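Local coordinates for protein glucose-6-phosphate 1-dehydrogenase (Kluyveromyces lactis, PDB 7E6I) that oxidises glucose 6-phosphate with NADP+ to 6-phosphogluconolactone, the first step of the oxidative pentose phosphate pathway, at residues E376-C382 / T396-Y402; Q213-F219 / V331-A337; T251-R257 / E269-L274. All coordinates share one frame; numbering follows the deposited sequence.

Contact 1: residues E376-C382 / T396-Y402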
# COMPACT_ATOMS: atom_id res chain seq x y z
N GLU A 376 8.31 4.72 12.68
CA GLU A 376 7.05 4.28 13.29
C GLU A 376 6.84 4.83 14.69
O GLU A 376 7.58 4.49 15.61
CB GLU A 376 7.00 2.75 13.37
CG GLU A 376 6.93 2.04 12.05
CD GLU A 376 8.25 1.40 11.70
OE1 GLU A 376 9.31 2.06 11.86
OE2 GLU A 376 8.23 0.22 11.27
N ALA A 377 5.84 5.70 14.86
CA ALA A 377 5.62 6.34 16.15
C ALA A 377 4.20 6.89 16.21
O ALA A 377 3.54 7.08 15.19
CB ALA A 377 6.63 7.46 16.40
N ILE A 378 3.75 7.16 17.44
CA ILE A 378 2.51 7.87 17.69
C ILE A 378 2.81 9.01 18.65
O ILE A 378 3.49 8.82 19.65
CB ILE A 378 1.44 6.93 18.27
CG1 ILE A 378 1.04 5.90 17.21
CG2 ILE A 378 0.23 7.72 18.74
CD1 ILE A 378 0.43 4.65 17.78
N TYR A 379 2.31 10.21 18.32
CA TYR A 379 2.51 11.39 19.16
C TYR A 379 1.16 12.01 19.48
O TYR A 379 0.29 12.10 18.61
CB TYR A 379 3.39 12.45 18.47
CG TYR A 379 4.68 11.91 17.92
CD1 TYR A 379 5.75 11.66 18.77
CD2 TYR A 379 4.83 11.64 16.57
CE1 TYR A 379 6.94 11.16 18.28
CE2 TYR A 379 6.01 11.13 16.08
CZ TYR A 379 7.06 10.89 16.94
OH TYR A 379 8.26 10.39 16.48
N LEU A 380 0.99 12.44 20.73
CA LEU A 380 -0.23 13.10 21.17
C LEU A 380 0.14 14.45 21.77
O LEU A 380 0.94 14.52 22.71
CB LEU A 380 -0.98 12.27 22.21
CG LEU A 380 -1.54 10.90 21.78
CD1 LEU A 380 -0.46 9.88 21.88
CD2 LEU A 380 -2.72 10.48 22.66
N LYS A 381 -0.43 15.51 21.21
CA LYS A 381 -0.30 16.82 21.80
C LYS A 381 -1.33 16.93 22.92
O LYS A 381 -2.53 16.79 22.68
CB LYS A 381 -0.52 17.88 20.72
CG LYS A 381 -0.18 19.28 21.17
CD LYS A 381 0.07 20.15 19.98
CE LYS A 381 -0.03 21.59 20.35
NZ LYS A 381 -0.52 22.34 19.18
N CYS A 382 -0.86 17.15 24.15
CA CYS A 382 -1.72 17.14 25.32
C CYS A 382 -1.53 18.43 26.11
O CYS A 382 -0.62 19.22 25.86
CB CYS A 382 -1.46 15.94 26.22
SG CYS A 382 -1.73 14.34 25.42
N THR A 396 2.08 19.42 26.22
CA THR A 396 3.00 18.32 26.38
C THR A 396 2.87 17.43 25.16
O THR A 396 1.75 17.12 24.74
CB THR A 396 2.66 17.55 27.65
OG1 THR A 396 2.86 18.40 28.78
CG2 THR A 396 3.51 16.29 27.76
N GLU A 397 4.00 17.04 24.58
CA GLU A 397 4.04 16.03 23.53
C GLU A 397 4.32 14.67 24.15
O GLU A 397 5.40 14.46 24.70
CB GLU A 397 5.12 16.36 22.50
CG GLU A 397 4.59 16.65 21.11
CD GLU A 397 5.69 16.73 20.08
OE1 GLU A 397 6.04 17.86 19.67
OE2 GLU A 397 6.21 15.65 19.69
N LEU A 398 3.36 13.75 24.06
CA LEU A 398 3.57 12.39 24.53
C LEU A 398 4.12 11.54 23.39
O LEU A 398 3.55 11.51 22.30
CB LEU A 398 2.26 11.80 25.06
CG LEU A 398 1.76 12.43 26.37
CD1 LEU A 398 0.69 11.54 27.02
CD2 LEU A 398 2.92 12.71 27.33
N ASP A 399 5.23 10.86 23.67
CA ASP A 399 5.94 10.02 22.71
C ASP A 399 5.61 8.56 22.96
O ASP A 399 5.95 8.02 24.02
CB ASP A 399 7.45 10.21 22.85
CG ASP A 399 8.04 11.04 21.76
OD1 ASP A 399 7.31 11.91 21.23
OD2 ASP A 399 9.24 10.84 21.44
N LEU A 400 4.99 7.91 21.99
CA LEU A 400 4.87 6.46 22.00
C LEU A 400 5.73 5.93 20.86
O LEU A 400 5.24 5.43 19.84
CB LEU A 400 3.42 6.05 21.87
CG LEU A 400 2.51 6.15 23.09
CD1 LEU A 400 2.50 7.53 23.69
CD2 LEU A 400 1.12 5.78 22.65
N THR A 401 7.04 6.08 21.01
CA THR A 401 7.97 5.59 20.01
C THR A 401 7.94 4.07 20.04
O THR A 401 8.12 3.45 21.09
CB THR A 401 9.38 6.12 20.25
OG1 THR A 401 9.59 7.30 19.46
CG2 THR A 401 10.44 5.08 19.89
N TYR A 402 7.69 3.47 18.88
CA TYR A 402 7.57 2.03 18.82
C TYR A 402 8.93 1.33 18.73
O TYR A 402 8.98 0.11 18.87
CB TYR A 402 6.69 1.63 17.64
CG TYR A 402 5.22 1.48 18.03
CD1 TYR A 402 4.35 2.58 18.00
CD2 TYR A 402 4.72 0.26 18.46
CE1 TYR A 402 3.01 2.43 18.37
CE2 TYR A 402 3.40 0.12 18.81
CZ TYR A 402 2.54 1.19 18.78
OH TYR A 402 1.22 0.99 19.15

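Contact 2: residues Q213-F219 / V331-A337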
# COMPACT_ATOMS: atom_id res chain seq x y z
N GLN A 213 -11.68 18.02 14.18
CA GLN A 213 -11.67 19.22 13.34
C GLN A 213 -11.13 18.94 11.94
O GLN A 213 -11.54 19.61 10.98
CB GLN A 213 -10.74 20.25 13.99
CG GLN A 213 -11.31 21.58 14.16
CD GLN A 213 -10.41 22.46 14.99
OE1 GLN A 213 -10.76 22.81 16.10
NE2 GLN A 213 -9.25 22.84 14.45
N SER A 214 -10.20 18.00 11.83
CA SER A 214 -9.36 17.89 10.64
C SER A 214 -8.68 16.53 10.62
O SER A 214 -8.07 16.12 11.61
CB SER A 214 -8.32 19.01 10.64
OG SER A 214 -7.31 18.75 9.69
N VAL A 215 -8.77 15.86 9.47
CA VAL A 215 -8.06 14.63 9.20
C VAL A 215 -7.14 14.86 8.01
O VAL A 215 -7.57 15.40 6.99
CB VAL A 215 -9.04 13.49 8.91
CG1 VAL A 215 -8.28 12.21 8.56
CG2 VAL A 215 -9.99 13.31 10.09
N GLN A 216 -5.89 14.42 8.13
CA GLN A 216 -4.88 14.56 7.09
C GLN A 216 -4.13 13.24 6.91
O GLN A 216 -3.68 12.66 7.91
CB GLN A 216 -3.87 15.65 7.44
CG GLN A 216 -4.32 17.08 7.24
CD GLN A 216 -3.20 18.06 7.53
OE1 GLN A 216 -2.34 18.29 6.67
NE2 GLN A 216 -3.17 18.62 8.74
N VAL A 217 -4.00 12.79 5.67
CA VAL A 217 -3.06 11.72 5.31
C VAL A 217 -1.99 12.33 4.42
O VAL A 217 -2.31 12.98 3.42
CB VAL A 217 -3.77 10.55 4.58
CG1 VAL A 217 -2.79 9.44 4.33
CG2 VAL A 217 -4.94 10.04 5.40
N VAL A 218 -0.72 12.14 4.78
CA VAL A 218 0.37 12.94 4.24
C VAL A 218 1.45 12.02 3.69
O VAL A 218 1.90 11.10 4.39
CB VAL A 218 0.97 13.87 5.30
CG1 VAL A 218 2.14 14.62 4.72
CG2 VAL A 218 -0.11 14.85 5.82
N PHE A 219 1.87 12.28 2.45
CA PHE A 219 2.92 11.51 1.77
C PHE A 219 3.93 12.49 1.20
O PHE A 219 3.56 13.37 0.41
CB PHE A 219 2.32 10.64 0.65
CG PHE A 219 3.34 9.96 -0.24
CD1 PHE A 219 3.93 10.63 -1.30
CD2 PHE A 219 3.63 8.62 -0.07
CE1 PHE A 219 4.84 9.99 -2.15
CE2 PHE A 219 4.52 7.97 -0.91
CZ PHE A 219 5.12 8.65 -1.95
N VAL A 331 -16.77 16.95 8.37
CA VAL A 331 -15.36 16.97 8.75
C VAL A 331 -14.53 17.11 7.48
O VAL A 331 -14.60 16.23 6.60
CB VAL A 331 -14.97 15.71 9.54
CG1 VAL A 331 -13.50 15.76 9.91
CG2 VAL A 331 -15.83 15.57 10.78
N PRO A 332 -13.74 18.16 7.33
CA PRO A 332 -12.91 18.28 6.12
C PRO A 332 -11.74 17.31 6.20
O PRO A 332 -11.02 17.26 7.20
CB PRO A 332 -12.44 19.73 6.13
CG PRO A 332 -12.84 20.30 7.47
CD PRO A 332 -13.45 19.22 8.31
N ILE A 333 -11.56 16.52 5.13
CA ILE A 333 -10.48 15.55 5.03
C ILE A 333 -9.55 15.97 3.90
O ILE A 333 -10.01 16.34 2.81
CB ILE A 333 -11.05 14.15 4.78
CG1 ILE A 333 -11.85 13.71 6.00
CG2 ILE A 333 -9.96 13.15 4.43
CD1 ILE A 333 -12.80 12.59 5.68
N VAL A 334 -8.24 15.93 4.14
CA VAL A 334 -7.27 16.25 3.10
C VAL A 334 -6.32 15.08 2.93
O VAL A 334 -5.77 14.55 3.91
CB VAL A 334 -6.49 17.54 3.42
CG1 VAL A 334 -5.36 17.74 2.39
CG2 VAL A 334 -7.41 18.74 3.41
N MET A 335 -6.11 14.67 1.68
CA MET A 335 -5.00 13.80 1.31
C MET A 335 -4.03 14.64 0.50
O MET A 335 -4.44 15.36 -0.41
CB MET A 335 -5.47 12.61 0.49
CG MET A 335 -6.01 11.45 1.33
SD MET A 335 -6.47 10.01 0.31
CE MET A 335 -5.86 10.56 -1.28
N ARG A 336 -2.75 14.56 0.84
CA ARG A 336 -1.76 15.35 0.12
C ARG A 336 -0.50 14.52 -0.08
O ARG A 336 -0.01 13.88 0.86
CB ARG A 336 -1.46 16.67 0.83
CG ARG A 336 -0.94 16.59 2.27
CD ARG A 336 -0.95 18.00 2.88
NE ARG A 336 -0.78 18.08 4.33
CZ ARG A 336 0.40 18.20 4.94
NH1 ARG A 336 1.50 18.22 4.20
NH2 ARG A 336 0.49 18.30 6.26
N ALA A 337 -0.00 14.50 -1.31
CA ALA A 337 1.14 13.69 -1.70
C ALA A 337 2.03 14.48 -2.65
O ALA A 337 1.52 15.17 -3.55
CB ALA A 337 0.70 12.39 -2.38
O HOH W 1 -8.42 18.35 6.84

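Contact 3: residues T251-R257 / E269-L274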
# COMPACT_ATOMS: atom_id res chain seq x y z
N THR A 251 -9.26 4.94 4.49
CA THR A 251 -10.35 4.00 4.67
C THR A 251 -10.26 3.30 6.03
O THR A 251 -11.26 3.17 6.75
CB THR A 251 -10.28 3.05 3.47
OG1 THR A 251 -11.37 3.30 2.59
CG2 THR A 251 -10.26 1.67 3.84
N LEU A 252 -9.05 2.91 6.43
CA LEU A 252 -8.86 2.32 7.75
C LEU A 252 -9.14 3.32 8.87
O LEU A 252 -9.53 2.90 9.97
CB LEU A 252 -7.45 1.78 7.86
CG LEU A 252 -7.16 0.65 6.88
CD1 LEU A 252 -5.66 0.36 6.78
CD2 LEU A 252 -7.95 -0.59 7.31
N LEU A 253 -8.94 4.62 8.63
CA LEU A 253 -9.18 5.63 9.66
C LEU A 253 -10.63 6.04 9.78
O LEU A 253 -11.02 6.60 10.82
CB LEU A 253 -8.36 6.89 9.36
CG LEU A 253 -6.84 6.77 9.40
CD1 LEU A 253 -6.21 7.99 8.69
CD2 LEU A 253 -6.33 6.63 10.83
N THR A 254 -11.44 5.82 8.74
CA THR A 254 -12.81 6.32 8.73
C THR A 254 -13.88 5.24 8.77
O THR A 254 -15.04 5.56 9.03
CB THR A 254 -13.05 7.21 7.49
OG1 THR A 254 -12.77 6.46 6.31
CG2 THR A 254 -12.17 8.46 7.50
N MET A 255 -13.53 3.97 8.49
CA MET A 255 -14.57 2.95 8.46
C MET A 255 -15.19 2.76 9.84
O MET A 255 -14.61 3.14 10.86
CB MET A 255 -14.03 1.60 8.00
CG MET A 255 -13.03 0.98 8.96
SD MET A 255 -12.10 -0.38 8.24
CE MET A 255 -12.89 -1.75 9.11
N GLU A 256 -16.36 2.13 9.85
CA GLU A 256 -16.95 1.66 11.10
C GLU A 256 -16.32 0.33 11.51
O GLU A 256 -15.57 -0.30 10.76
CB GLU A 256 -18.46 1.49 10.98
CG GLU A 256 -19.21 2.74 10.53
CD GLU A 256 -19.18 3.86 11.57
OE1 GLU A 256 -19.31 3.57 12.79
OE2 GLU A 256 -19.02 5.03 11.16
N ARG A 257 -16.65 -0.10 12.72
CA ARG A 257 -16.04 -1.28 13.31
C ARG A 257 -16.57 -2.53 12.61
O ARG A 257 -17.78 -2.67 12.43
CB ARG A 257 -16.33 -1.34 14.81
CG ARG A 257 -15.87 -2.62 15.53
CD ARG A 257 -16.58 -2.81 16.88
NE ARG A 257 -16.30 -1.69 17.75
CZ ARG A 257 -15.29 -1.65 18.62
NH1 ARG A 257 -14.48 -2.71 18.76
NH2 ARG A 257 -15.08 -0.55 19.37
N GLU A 269 -16.59 -3.13 5.64
CA GLU A 269 -16.63 -1.79 6.22
C GLU A 269 -15.81 -0.81 5.39
O GLU A 269 -16.17 0.37 5.29
CB GLU A 269 -16.15 -1.82 7.66
CG GLU A 269 -17.04 -2.63 8.61
CD GLU A 269 -18.51 -2.22 8.58
OE1 GLU A 269 -18.81 -1.02 8.41
OE2 GLU A 269 -19.39 -3.10 8.74
N LYS A 270 -14.71 -1.27 4.79
CA LYS A 270 -13.95 -0.40 3.89
C LYS A 270 -14.80 0.00 2.68
O LYS A 270 -14.91 1.19 2.36
CB LYS A 270 -12.66 -1.09 3.48
CG LYS A 270 -11.69 -1.28 4.63
CD LYS A 270 -10.58 -2.25 4.26
CE LYS A 270 -9.47 -1.54 3.54
NZ LYS A 270 -8.43 -2.44 2.93
N VAL A 271 -15.43 -0.98 2.03
CA VAL A 271 -16.32 -0.68 0.92
C VAL A 271 -17.42 0.27 1.37
O VAL A 271 -17.76 1.24 0.67
CB VAL A 271 -16.90 -1.98 0.32
CG1 VAL A 271 -17.93 -1.65 -0.77
CG2 VAL A 271 -15.78 -2.86 -0.24
N LYS A 272 -17.98 0.03 2.55
CA LYS A 272 -19.09 0.84 3.05
C LYS A 272 -18.70 2.30 3.19
O LYS A 272 -19.47 3.19 2.81
CB LYS A 272 -19.60 0.30 4.38
CG LYS A 272 -20.83 1.08 4.86
CD LYS A 272 -21.58 0.35 5.95
CE LYS A 272 -22.14 1.33 6.97
NZ LYS A 272 -23.15 0.68 7.86
N VAL A 273 -17.53 2.59 3.78
CA VAL A 273 -17.20 4.00 3.95
C VAL A 273 -16.84 4.62 2.59
O VAL A 273 -17.17 5.79 2.33
CB VAL A 273 -16.10 4.19 5.02
CG1 VAL A 273 -14.71 3.70 4.52
CG2 VAL A 273 -16.03 5.64 5.44
N LEU A 274 -16.20 3.85 1.71
CA LEU A 274 -15.92 4.34 0.36
C LEU A 274 -17.20 4.84 -0.32
O LEU A 274 -17.21 5.91 -0.92
CB LEU A 274 -15.27 3.24 -0.47
CG LEU A 274 -13.77 3.06 -0.23
CD1 LEU A 274 -13.23 1.82 -0.95
CD2 LEU A 274 -13.00 4.32 -0.62
O HOH W 2 -17.85 1.14 7.44

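Contact 1: residues E376-C382 / T396-Y402
With CG1 set anti to its own carbonyl carbon (chi1 -67°) and the chain carried on extended, Ile378 delivers CD1 to the rim of the Tyr402 ring, in the ring plane and 3.5 Å from CE1. Tyr379 uses a similar first torsion (-51°), which lays its ring alongside Asp399, the two side chains pointing the same way. Here a carboxylate oxygen, Asp399 OD1, lies at the ring edge beside Tyr379 CD1 and CE1, with the two flat groups turned 52° from each other. The strands that hold these groups form an antiparallel beta hairpin, 377-385 with 393-401, at the margin of the mixed sheet of the C-terminal domain. Its hydrogen-bonded pairs are Ile378 with Leu400, Leu380 with Leu398 and Cys382 with Thr396. The bond from Leu398 N to Leu380 O is 2.9 Å long and nearly straight at hydrogen, whereas that from Tyr402 N to Glu376 O is weak at 3.4 Å. Ile378, Leu380, Leu398 and Leu400 make one face apolar, and Cys382 SG extends it, 4.0 Å from Leu398 CD1. The other face carries Tyr379, Lys381, Glu397 and Asp399; by similarity to related enzymes, residues of both strands probably bind a second NADP+. Toward the sheet interior, strand 367-373 pairs with the other edge of strand 377-385, its Leu368 touching Ile378 and Leu380.

Contact 2: residues Q213-F219 / V331-A337
A guanidinium group that spends two nitrogens on one amide oxygen distinguishes this pairing: Arg336 grips Gln216 OE1 side-on, through NE at 2.8 Å and NH2 at 2.9 Å. The oxygen lies almost exactly in the guanidinium plane, while the amide itself is turned 36° from it. Val218 CG2 packs over one face of the same group, 3.5 Å from Arg336 CZ, so the guanidinium is steadied both at its edge and from above. The first torsion of Arg336 places CG between backbone N and carbonyl carbon (58°), and the extended chain beyond leans across the neighbouring strand. An alanine in place of Arg336 is likely to leave Gln216 OE1 without either donor and to remove the group packed on Val218 CG2. Arg336 also probably takes part in the second NADP+ site, by similarity. Beneath these side chains the two strands run parallel, stitched by alternating bonds such as Val334 N to Val215 O at 3.0 Å and Phe219 N to Arg336 O at 2.9 Å. On the reverse face, Val217 CB meets Met335 CG and Phe219 CD1 meets Ala337 CB. That face is covered by helix 236-254, and the Gln216 and Arg336 face by helix 471-476; strand 345-352 pairs with the far edge of strand 212-220, where Gln213 and Ser214 form a classic beta bulge opposite Gln351.

Contact 3: residues T251-R257 / E269-L274
Thr251 and Val273 lie at the heart of a helix-helix contact in the C-terminal domain, where the last turn of helix 236-254 and the chain leaving it rest on helix 263-276. The Thr251 methyl, CG2, comes in across the Lys270 chain at about a right angle and lies over its aliphatic part near CG and CE. On its other branch, Thr251 OG1 faces the isopropyl end of Leu274. Val273 packs against the end of the helix, its CG2 3.5 Å from Thr254 OG1 and its CB 4.0 Å from Met255 CA. Met255, the first residue to leave helical geometry, holds CG between backbone N and carbonyl carbon (chi1 66°), which turns its thioether back over the opposing helix: SD reaches Lys270 CG at 3.7 Å, and CE reaches Glu269 CB. Glu269 also lays CB and CG against the departing chain, each 3.5 Å from Glu256 O.

The second shell fixes these groups. Thr254 OG1 is bonded to Leu250 O, one turn back in its own helix, so the hydroxyl facing Val273 has a polar partner. A bend at chi3 brings the Lys270 amine to Gln248 of helix 236-254 and into a salt bridge with Glu435 of helix 433-451, so the lysine links three helices. Arg327 takes the Glu256 carboxylate in another salt bridge, and Arg197 donates to the carbonyl oxygens of Leu252 and Met255 as the chain departs. No direct hydrogen bond spans the two segments; one water does this work, accepting from Glu256 N and donating to Glu269 O at 2.8 Å and to Glu269 OE1 at 2.6 Å.

How the contacts relate
Contact 1 is a surface hairpin closed locally in sequence, whereas contacts 2 and 3 are buried. Contacts 1 and 2 belong to the same mixed sheet, one antiparallel at its outer edge and the other parallel inside it, with centres about 19 Å apart; both rely on the backbone bonding of paired strands, and both contribute residues to the probable second NADP+ site. Contact 3, between helices, replaces that regular bonding with side-chain packing and a bridging water. It is nested in the chain loop that contact 2 closes, and the two touch where Leu253 CD1 lies 4.1 Å from Val217 CG2, helix against sheet. Contact 1 touches neither of the others.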